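Local coordinates for protein probable enoyl-CoA hydratase/isomerase (Pseudomonas aeruginosa PAO1, PDB 5WYD) that probably acts as an enoyl-CoA hydratase or isomerase of the crotonase family and is implicated in making the diffusible signal factor DSF, at residues Q159-P162 and W163-E167; E183-R187 and I188-E192; E22-H26 and T27-T31. The protein carries 1 engineered substitution. All blocks are in the same frame, centred on the assembly; numbering follows the deposited sequence.

Contact 1: residues Q159-P162 and W163-E167; sequences QALP and WLVGE
Leu-161 and Val-165 touch one turn apart in helix 157-176 of this crotonase-fold subunit. The contact is local, between successive turns of one helix, and part of it faces neighbouring subunits. The backbone bonds are uneven. Val-165 N reaches Leu-161 O at 2.9 Å, nearly in line with the carbonyl (C=O...N angle 169°). Leu-164 N bonds Ala-160 O at 3.2 Å. Trp-163 N to Gln-159 O is weak at 3.4 Å. Pro-162 has no N-H to give to the turn before, and the helix kinks there. Its own carbonyl still serves as an acceptor: Gly-166 N lies 2.8 Å from Pro-162 O, but the bond is bent and weak. Gly-166 has a phi of 90°, where a CB would press on the carbonyl before it.

Leu-161 swings its CG away from the backbone N (chi1 -175°), which carries CD1 along the helix towards Val-165 CG2, 3.9 Å away. The two branched side chains cross at a slant. Val-165 CG2 also sits 3.3 Å from Leu-161 O.

The polar ends turn outward to other chains. Gln-159 NE2 bonds Leu-225 O of the second subunit. Glu-167 OE1 forms a salt bridge with Arg-230 of the second subunit, and Trp-163 NE1 bonds Glu-167 of the third subunit. One short piece of helix is thus tied to two neighbours. At the kink, Pro-162 CA makes a CH...O contact with Gly-166 O at 3.5 Å.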
ATOM      1  N   GLN A 159       5.677   2.726  16.088  1.00 41.17           N
ATOM      2  CA  GLN A 159       5.459   3.481  14.865  1.00 34.28           C
ATOM      3  C   GLN A 159       5.677   4.984  15.072  1.00 30.52           C
ATOM      4  O   GLN A 159       6.267   5.655  14.218  1.00 41.87           O
ATOM      5  CB  GLN A 159       4.053   3.189  14.351  1.00 29.52           C
ATOM      6  CG  GLN A 159       3.713   1.698  14.311  1.00 17.13           C
ATOM      7  CD  GLN A 159       4.759   0.857  13.580  1.00 28.19           C
ATOM      8  OE1 GLN A 159       5.280   1.226  12.513  1.00 20.11           O
ATOM      9  NE2 GLN A 159       5.105  -0.264  14.180  1.00 46.98           N
ATOM     10  N   ALA A 160       5.149   5.535  16.169  1.00 27.57           N
ATOM     11  CA  ALA A 160       5.133   6.983  16.343  1.00 13.01           C
ATOM     12  C   ALA A 160       6.535   7.567  16.454  1.00 21.78           C
ATOM     13  O   ALA A 160       6.816   8.602  15.843  1.00 29.90           O
ATOM     14  CB  ALA A 160       4.270   7.343  17.556  1.00 13.91           C
ATOM     15  N   LEU A 161       7.414   6.947  17.245  1.00 21.44           N
ATOM     16  CA  LEU A 161       8.760   7.494  17.427  1.00 27.35           C
ATOM     17  C   LEU A 161       9.615   7.524  16.151  1.00 32.50           C
ATOM     18  O   LEU A 161      10.165   8.596  15.843  1.00 46.23           O
ATOM     19  CB  LEU A 161       9.499   6.702  18.517  1.00 14.44           C
ATOM     20  CG  LEU A 161      10.878   7.191  18.950  1.00 20.07           C
ATOM     21  CD1 LEU A 161      10.752   8.596  19.476  1.00 14.11           C
ATOM     22  CD2 LEU A 161      11.637   6.309  19.954  1.00 23.19           C
ATOM     23  N   PRO A 162       9.737   6.454  15.351  1.00 38.56           N
ATOM     24  CA  PRO A 162      10.574   6.543  14.132  1.00 29.79           C
ATOM     25  C   PRO A 162      10.026   7.544  13.141  1.00 37.61           C
ATOM     26  O   PRO A 162      10.762   8.023  12.268  1.00 31.21           O
ATOM     27  CB  PRO A 162      10.532   5.125  13.554  1.00 32.58           C
ATOM     28  CG  PRO A 162       9.265   4.565  14.094  1.00 42.24           C
ATOM     29  CD  PRO A 162       9.071   5.153  15.449  1.00 43.56           C
ATOM     30  N   TRP A 163       8.699   7.716  13.149  1.00 41.06           N
ATOM     31  CA  TRP A 163       8.040   8.673  12.265  1.00 28.72           C
ATOM     32  C   TRP A 163       8.542  10.072  12.564  1.00 29.25           C
ATOM     33  O   TRP A 163       9.000  10.776  11.662  1.00 37.75           O
ATOM     34  CB  TRP A 163       6.510   8.560  12.429  1.00 26.21           C
ATOM     35  CG  TRP A 163       5.579   9.156  11.347  1.00 17.42           C
ATOM     36  CD1 TRP A 163       4.835  10.317  11.431  1.00 24.76           C
ATOM     37  CD2 TRP A 163       5.295   8.612  10.056  1.00 19.31           C
ATOM     38  NE1 TRP A 163       4.118  10.515  10.272  1.00 17.98           N
ATOM     39  CE2 TRP A 163       4.384   9.482   9.413  1.00 21.01           C
ATOM     40  CE3 TRP A 163       5.734   7.480   9.365  1.00 35.01           C
ATOM     41  CZ2 TRP A 163       3.905   9.240   8.117  1.00 24.73           C
ATOM     42  CZ3 TRP A 163       5.249   7.249   8.078  1.00 22.32           C
ATOM     43  CH2 TRP A 163       4.342   8.113   7.479  1.00 25.04           C
ATOM     44  N   LEU A 164       8.520  10.475  13.834  1.00 34.62           N
ATOM     45  CA  LEU A 164       8.995  11.809  14.169  1.00 39.25           C
ATOM     46  C   LEU A 164      10.508  11.928  14.016  1.00 45.84           C
ATOM     47  O   LEU A 164      10.998  12.847  13.353  1.00 54.64           O
ATOM     48  CB  LEU A 164       8.563  12.185  15.585  1.00 45.45           C
ATOM     49  CG  LEU A 164       7.157  12.756  15.644  1.00 57.78           C
ATOM     50  CD1 LEU A 164       6.849  13.191  17.050  1.00 51.12           C
ATOM     51  CD2 LEU A 164       6.952  13.907  14.668  1.00 50.10           C
ATOM     52  N   VAL A 165      11.273  11.002  14.589  1.00 47.35           N
ATOM     53  CA  VAL A 165      12.712  11.215  14.737  1.00 38.65           C
ATOM     54  C   VAL A 165      13.558  10.366  13.798  1.00 44.26           C
ATOM     55  O   VAL A 165      14.795  10.474  13.829  1.00 45.22           O
ATOM     56  CB  VAL A 165      13.144  10.995  16.201  1.00 45.88           C
ATOM     57  CG1 VAL A 165      12.218  11.815  17.123  1.00 30.96           C
ATOM     58  CG2 VAL A 165      13.200   9.517  16.559  1.00 36.75           C
ATOM     59  N   GLY A 166      12.961   9.510  12.994  1.00 32.95           N
ATOM     60  CA  GLY A 166      13.759   8.640  12.158  1.00 32.23           C
ATOM     61  C   GLY A 166      14.070   7.340  12.872  1.00 37.15           C
ATOM     62  O   GLY A 166      13.970   7.224  14.087  1.00 34.19           O
ATOM     63  N   GLU A 167      14.431   6.330  12.091  1.00 31.28           N
ATOM     64  CA  GLU A 167      14.666   5.038  12.704  1.00 29.67           C
ATOM     65  C   GLU A 167      15.875   5.077  13.614  1.00 26.48           C
ATOM     66  O   GLU A 167      15.806   4.623  14.760  1.00 40.08           O
ATOM     67  CB  GLU A 167      14.818   3.968  11.627  1.00 34.15           C
ATOM     68  CG  GLU A 167      13.548   3.737  10.852  1.00 39.55           C
ATOM     69  CD  GLU A 167      13.612   2.511   9.972  1.00 41.90           C
ATOM     70  OE1 GLU A 167      12.898   2.469   8.951  1.00 51.74           O
ATOM     71  OE2 GLU A 167      14.369   1.582  10.305  1.00 39.87           O
TER

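Contact 2: residues E183-R187 and I188-E192; sequences ETALR and IGLVE
Ala-185 faces Leu-190 and Val-191 where helix 182-188 ends and the chain turns towards strand 193-195. This is a Schellman motif, with Gly-189 as its left-handed residue (phi 88°). The methyl of Ala-185 touches two side chains of the outgoing segment. Leu-190 brings CB to within 3.7 Å of Ala-185 CB, and its CD2 also approaches the methyl. Val-191 CG2 comes to 3.6 Å from Ala-185 CB. The pairing of Ala-185 with Leu-190, on the two sides of the glycine, is the apolar contact that commonly accompanies this motif.

Val-191 CG2 also lies against the helix backbone, 3.3 Å from Leu-186 N. The first torsion of Val-191 places this methyl between its own N and carbonyl carbon, turned to the helix. With chi1 at 175°, Leu-186 has its CG beside its own carbonyl carbon, and its CD1 comes to 3.2 Å from Val-191 O. Ile-188 folds back instead: its CG1 lies 3.2 Å from Ala-185 O, and its CG2 is close to Thr-184 O.

The backbone closes the turn. Ile-188 N bonds Thr-184 O at 2.9 Å. Gly-189 N reaches Leu-186 O from well above the carbonyl plane, at 3.2 Å. Ala-185 O receives two weak bonds, from Leu-190 N and Val-191 N.

Arg-134 binds the outgoing segment, with a salt bridge to Glu-192 and a hydrogen bond to Leu-190 O. Carbonyls of the last turn, those of Thr-184, Ala-185 and Leu-186, are thus taken up by N-H groups of the segment that follows. The methyls of Ala-185 and Val-191 pack beside these bonds, and the buried carboxylate of Glu-192 is met by a charge from strand 133-137.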
ATOM      1  N   GLU A 183      16.918  19.506  24.763  1.00 54.11           N
ATOM      2  CA  GLU A 183      17.707  20.003  23.638  1.00 48.19           C
ATOM      3  C   GLU A 183      17.941  18.932  22.590  1.00 46.14           C
ATOM      4  O   GLU A 183      17.790  19.194  21.389  1.00 46.99           O
ATOM      5  CB  GLU A 183      19.044  20.557  24.124  1.00 52.59           C
ATOM      6  CG  GLU A 183      18.926  21.851  24.897  1.00 55.00           C
ATOM      7  CD  GLU A 183      18.318  22.961  24.055  1.00 70.16           C
ATOM      8  OE1 GLU A 183      18.626  23.030  22.844  1.00 71.40           O
ATOM      9  OE2 GLU A 183      17.531  23.767  24.600  1.00 74.38           O
ATOM     10  N   THR A 184      18.307  17.719  23.021  1.00 43.75           N
ATOM     11  CA  THR A 184      18.556  16.652  22.061  1.00 34.96           C
ATOM     12  C   THR A 184      17.289  16.341  21.293  1.00 38.06           C
ATOM     13  O   THR A 184      17.320  16.192  20.066  1.00 49.69           O
ATOM     14  CB  THR A 184      19.088  15.413  22.767  1.00 36.67           C
ATOM     15  OG1 THR A 184      20.358  15.712  23.347  1.00 41.91           O
ATOM     16  CG2 THR A 184      19.258  14.276  21.775  1.00 32.60           C
ATOM     17  N   ALA A 185      16.153  16.307  21.989  1.00 41.13           N
ATOM     18  CA  ALA A 185      14.880  16.051  21.320  1.00 39.21           C
ATOM     19  C   ALA A 185      14.584  17.136  20.303  1.00 43.20           C
ATOM     20  O   ALA A 185      14.086  16.860  19.204  1.00 45.37           O
ATOM     21  CB  ALA A 185      13.741  15.969  22.339  1.00 40.04           C
ATOM     22  N   LEU A 186      14.870  18.379  20.656  1.00 42.62           N
ATOM     23  CA  LEU A 186      14.603  19.449  19.717  1.00 46.41           C
ATOM     24  C   LEU A 186      15.459  19.276  18.480  1.00 40.82           C
ATOM     25  O   LEU A 186      14.983  19.448  17.352  1.00 59.75           O
ATOM     26  CB  LEU A 186      14.873  20.788  20.380  1.00 44.78           C
ATOM     27  CG  LEU A 186      14.754  21.996  19.483  1.00 39.36           C
ATOM     28  CD1 LEU A 186      13.333  22.118  18.945  1.00 39.00           C
ATOM     29  CD2 LEU A 186      15.145  23.178  20.309  1.00 57.98           C
ATOM     30  N   ARG A 187      16.717  18.892  18.672  1.00 33.92           N
ATOM     31  CA  ARG A 187      17.599  18.707  17.527  1.00 36.21           C
ATOM     32  C   ARG A 187      17.118  17.565  16.645  1.00 29.62           C
ATOM     33  O   ARG A 187      17.076  17.694  15.418  1.00 34.28           O
ATOM     34  CB  ARG A 187      19.021  18.437  18.004  1.00 38.13           C
ATOM     35  CG  ARG A 187      20.087  18.307  16.895  1.00 37.54           C
ATOM     36  CD  ARG A 187      21.202  17.425  17.426  1.00 33.99           C
ATOM     37  NE  ARG A 187      21.466  17.766  18.821  1.00 24.39           N
ATOM     38  CZ  ARG A 187      22.219  17.041  19.633  1.00 38.00           C
ATOM     39  NH1 ARG A 187      22.782  15.927  19.185  1.00 42.75           N
ATOM     40  NH2 ARG A 187      22.397  17.423  20.891  1.00 40.08           N
ATOM     41  N   ILE A 188      16.701  16.455  17.252  1.00 33.88           N
ATOM     42  CA  ILE A 188      16.268  15.322  16.458  1.00 26.56           C
ATOM     43  C   ILE A 188      14.857  15.488  15.932  1.00 28.45           C
ATOM     44  O   ILE A 188      14.411  14.652  15.151  1.00 36.55           O
ATOM     45  CB  ILE A 188      16.389  14.022  17.262  1.00 21.42           C
ATOM     46  CG1 ILE A 188      15.383  13.991  18.408  1.00 34.25           C
ATOM     47  CG2 ILE A 188      17.772  13.965  17.854  1.00 35.99           C
ATOM     48  CD1 ILE A 188      15.393  12.683  19.223  1.00 14.18           C
ATOM     49  N   GLY A 189      14.150  16.551  16.311  1.00 29.41           N
ATOM     50  CA  GLY A 189      12.799  16.774  15.824  1.00 28.04           C
ATOM     51  C   GLY A 189      11.701  16.121  16.646  1.00 32.94           C
ATOM     52  O   GLY A 189      10.522  16.144  16.233  1.00 20.74           O
ATOM     53  N   LEU A 190      12.050  15.506  17.772  1.00 23.82           N
ATOM     54  CA  LEU A 190      11.034  14.950  18.657  1.00 31.47           C
ATOM     55  C   LEU A 190      10.133  16.033  19.229  1.00 30.86           C
ATOM     56  O   LEU A 190       8.928  15.830  19.366  1.00 30.35           O
ATOM     57  CB  LEU A 190      11.695  14.169  19.779  1.00 27.52           C
ATOM     58  CG  LEU A 190      10.757  13.714  20.876  1.00 35.54           C
ATOM     59  CD1 LEU A 190       9.593  12.915  20.326  1.00 36.57           C
ATOM     60  CD2 LEU A 190      11.575  12.866  21.840  1.00 33.00           C
ATOM     61  N   VAL A 191      10.699  17.179  19.592  1.00 39.15           N
ATOM     62  CA  VAL A 191       9.936  18.292  20.131  1.00 30.20           C
ATOM     63  C   VAL A 191      10.106  19.485  19.196  1.00 37.42           C
ATOM     64  O   VAL A 191      11.199  19.715  18.661  1.00 33.97           O
ATOM     65  CB  VAL A 191      10.351  18.630  21.573  1.00 45.14           C
ATOM     66  CG1 VAL A 191       9.999  17.472  22.486  1.00 54.77           C
ATOM     67  CG2 VAL A 191      11.827  18.961  21.672  1.00 54.34           C
ATOM     68  N   GLU A 192       8.984  20.134  18.880  1.00 31.65           N
ATOM     69  CA  GLU A 192       9.007  21.334  18.050  1.00 35.57           C
ATOM     70  C   GLU A 192       9.619  22.535  18.766  1.00 24.98           C
ATOM     71  O   GLU A 192      10.188  23.411  18.114  1.00 37.13           O
ATOM     72  CB  GLU A 192       7.614  21.667  17.528  1.00 33.46           C
ATOM     73  CG  GLU A 192       7.127  20.648  16.530  1.00 36.23           C
ATOM     74  CD  GLU A 192       6.925  19.301  17.148  1.00 30.41           C
ATOM     75  OE1 GLU A 192       6.237  19.281  18.194  1.00 16.58           O
ATOM     76  OE2 GLU A 192       7.507  18.302  16.647  1.00 18.94           O
TER

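Contact 3: residues E22-H26 and T27-T31; sequences EKHGH and TALIT
Glu-22 and Leu-29 face each other in the beta hairpin of strands 19-24 and 27-32, at one edge of the main sheet of the crotonase fold. A type II' turn from His-24 to Thr-27 joins the strands. Gly-25 takes its positive phi (57°).

The backbone groups between the strands are paired off in two rungs. Glu-22 N gives to Leu-29 O at 2.6 Å, in the carbonyl plane. Leu-29 N gives back to Glu-22 O in a bond modelled as very short. At the turn, His-24 N donates to Thr-27 O at 2.8 Å and lies almost in line with that carbonyl, though the N-H itself is bent (151°). Thr-27 N returns to His-24 O at 2.8 Å, tilted 33° from that carbonyl plane. Lys-23 and Ala-28 form the non-hydrogen-bonded pair between the rungs. The other edge of strand 27-32 is met by strand 63-68, for example through Ala-28 with Ala-63.

Among the side chains, Lys-23 NZ is paired with Asp-60 in a salt bridge, though the placing of NZ in the model is doubtful. The ring of His-26 stacks on Tyr-62. Glu-22, His-24, Thr-27 and Leu-29 share one face. There Glu-22 runs alongside Leu-29, its chain extended beyond CG, and OE2 takes a weak bond from His-24 NE2. Leu-29 CD2 meets this pair near the plane of the His-24 ring, at its edge, 4.1 Å from NE2.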
ATOM      1  N   GLU A  22     -10.254  22.071  32.005  1.00 47.37           N
ATOM      2  CA  GLU A  22     -10.471  23.502  32.140  1.00 59.87           C
ATOM      3  C   GLU A  22     -10.646  24.084  30.752  1.00 65.67           C
ATOM      4  O   GLU A  22      -9.937  23.687  29.823  1.00 72.58           O
ATOM      5  CB  GLU A  22      -9.310  24.163  32.854  1.00 69.33           C
ATOM      6  CG  GLU A  22      -9.129  23.647  34.246  1.00 69.46           C
ATOM      7  CD  GLU A  22      -7.892  24.191  34.869  1.00 77.82           C
ATOM      8  OE1 GLU A  22      -7.555  23.744  35.981  1.00 86.22           O
ATOM      9  OE2 GLU A  22      -7.255  25.062  34.235  1.00 73.50           O
ATOM     10  N   LYS A  23     -11.633  24.954  30.579  1.00 60.54           N
ATOM     11  CA  LYS A  23     -11.858  25.577  29.281  1.00 59.11           C
ATOM     12  C   LYS A  23     -11.418  27.037  29.289  1.00 57.13           C
ATOM     13  O   LYS A  23     -11.913  27.839  30.088  1.00 72.40           O
ATOM     14  CB  LYS A  23     -13.317  25.460  28.854  1.00 48.57           C
ATOM     15  CG  LYS A  23     -13.606  26.182  27.558  1.00 44.36           C
ATOM     16  CD  LYS A  23     -15.057  26.048  27.201  1.00 40.20           C
ATOM     17  CE  LYS A  23     -15.393  26.719  25.868  1.00 56.58           C
ATOM     18  NZ  LYS A  23     -15.150  28.193  25.733  1.00 55.72           N
ATOM     19  N   HIS A  24     -10.478  27.374  28.418  1.00 53.41           N
ATOM     20  CA  HIS A  24     -10.074  28.755  28.222  1.00 63.05           C
ATOM     21  C   HIS A  24     -10.388  29.101  26.774  1.00 59.99           C
ATOM     22  O   HIS A  24      -9.775  28.541  25.856  1.00 56.22           O
ATOM     23  CB  HIS A  24      -8.591  28.956  28.538  1.00 76.14           C
ATOM     24  CG  HIS A  24      -8.169  28.409  29.867  1.00 60.03           C
ATOM     25  ND1 HIS A  24      -8.317  29.107  31.045  1.00 55.20           N
ATOM     26  CD2 HIS A  24      -7.567  27.241  30.193  1.00 56.33           C
ATOM     27  CE1 HIS A  24      -7.847  28.380  32.043  1.00 67.04           C
ATOM     28  NE2 HIS A  24      -7.381  27.246  31.551  1.00 55.12           N
ATOM     29  N   GLY A  25     -11.295  30.059  26.573  1.00 75.00           N
ATOM     30  CA  GLY A  25     -11.674  30.415  25.210  1.00 69.13           C
ATOM     31  C   GLY A  25     -12.174  29.185  24.480  1.00 65.19           C
ATOM     32  O   GLY A  25     -13.084  28.491  24.944  1.00 62.56           O
ATOM     33  N   HIS A  26     -11.612  28.933  23.299  1.00 54.70           N
ATOM     34  CA  HIS A  26     -11.916  27.749  22.513  1.00 31.60           C
ATOM     35  C   HIS A  26     -10.933  26.625  22.763  1.00 44.95           C
ATOM     36  O   HIS A  26     -10.959  25.629  22.053  1.00 44.12           O
ATOM     37  CB  HIS A  26     -11.958  28.088  21.026  1.00 31.94           C
ATOM     38  CG  HIS A  26     -13.087  28.991  20.647  1.00 39.14           C
ATOM     39  ND1 HIS A  26     -12.907  30.316  20.317  1.00 60.38           N
ATOM     40  CD2 HIS A  26     -14.405  28.739  20.471  1.00 45.92           C
ATOM     41  CE1 HIS A  26     -14.074  30.855  20.006  1.00 61.46           C
ATOM     42  NE2 HIS A  26     -14.998  29.914  20.081  1.00 58.69           N
ATOM     43  N   THR A  27     -10.046  26.770  23.723  1.00 37.78           N
ATOM     44  CA  THR A  27      -9.047  25.754  24.006  1.00 37.24           C
ATOM     45  C   THR A  27      -9.471  25.012  25.264  1.00 52.50           C
ATOM     46  O   THR A  27      -9.870  25.632  26.255  1.00 62.45           O
ATOM     47  CB  THR A  27      -7.673  26.409  24.166  1.00 24.45           C
ATOM     48  OG1 THR A  27      -7.355  27.079  22.945  1.00 30.02           O
ATOM     49  CG2 THR A  27      -6.577  25.391  24.452  1.00 27.02           C
ATOM     50  N   ALA A  28      -9.449  23.684  25.202  1.00 44.79           N
ATOM     51  CA  ALA A  28      -9.803  22.853  26.344  1.00 44.64           C
ATOM     52  C   ALA A  28      -8.544  22.276  26.975  1.00 52.39           C
ATOM     53  O   ALA A  28      -7.759  21.608  26.295  1.00 51.12           O
ATOM     54  CB  ALA A  28     -10.743  21.726  25.931  1.00 55.17           C
ATOM     55  N   LEU A  29      -8.374  22.507  28.275  1.00 59.17           N
ATOM     56  CA  LEU A  29      -7.202  22.064  29.019  1.00 53.48           C
ATOM     57  C   LEU A  29      -7.515  20.811  29.813  1.00 51.64           C
ATOM     58  O   LEU A  29      -8.385  20.821  30.690  1.00 61.02           O
ATOM     59  CB  LEU A  29      -6.707  23.146  29.972  1.00 61.22           C
ATOM     60  CG  LEU A  29      -5.650  22.628  30.954  1.00 57.49           C
ATOM     61  CD1 LEU A  29      -4.417  22.067  30.271  1.00 43.66           C
ATOM     62  CD2 LEU A  29      -5.298  23.730  31.936  1.00 84.74           C
ATOM     63  N   ILE A  30      -6.754  19.762  29.537  1.00 50.41           N
ATOM     64  CA  ILE A  30      -6.871  18.472  30.195  1.00 45.51           C
ATOM     65  C   ILE A  30      -5.588  18.198  30.947  1.00 50.45           C
ATOM     66  O   ILE A  30      -4.511  18.194  30.348  1.00 48.14           O
ATOM     67  CB  ILE A  30      -7.103  17.354  29.184  1.00 31.53           C
ATOM     68  CG1 ILE A  30      -8.224  17.774  28.248  1.00 56.38           C
ATOM     69  CG2 ILE A  30      -7.369  16.085  29.925  1.00 40.29           C
ATOM     70  CD1 ILE A  30      -8.473  16.782  27.144  1.00 56.19           C
ATOM     71  N   THR A  31      -5.697  17.907  32.233  1.00 51.04           N
ATOM     72  CA  THR A  31      -4.518  17.618  33.019  1.00 51.94           C
ATOM     73  C   THR A  31      -4.661  16.224  33.606  1.00 51.66           C
ATOM     74  O   THR A  31      -5.725  15.872  34.131  1.00 45.36           O
ATOM     75  CB  THR A  31      -4.336  18.658  34.112  1.00 56.01           C
ATOM     76  OG1 THR A  31      -4.155  19.941  33.503  1.00 79.46           O
ATOM     77  CG2 THR A  31      -3.069  18.350  34.901  1.00 43.51           C
TER

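How the contacts relate
From the N terminus, contact 3 comes first. It closes the hairpin at 22-31, whose strand 19-24 is one outermost strand of the six-stranded sheet. Contact 1 then lies within helix 157-176. Contact 2 closes the next helix, 182-188, and leads into strand 193-195, the outermost strand on the other side of that sheet. The three follow in series; none encloses or crosses another. Contacts 1 and 2 touch: Val-165 CG1 packs on Leu-190 CB at 3.6 Å, and on Ile-188 CD1, joining the two successive helices. Contact 3 stands apart, its nearest atoms about 16 Å from contact 2 and about 18 Å from contact 1.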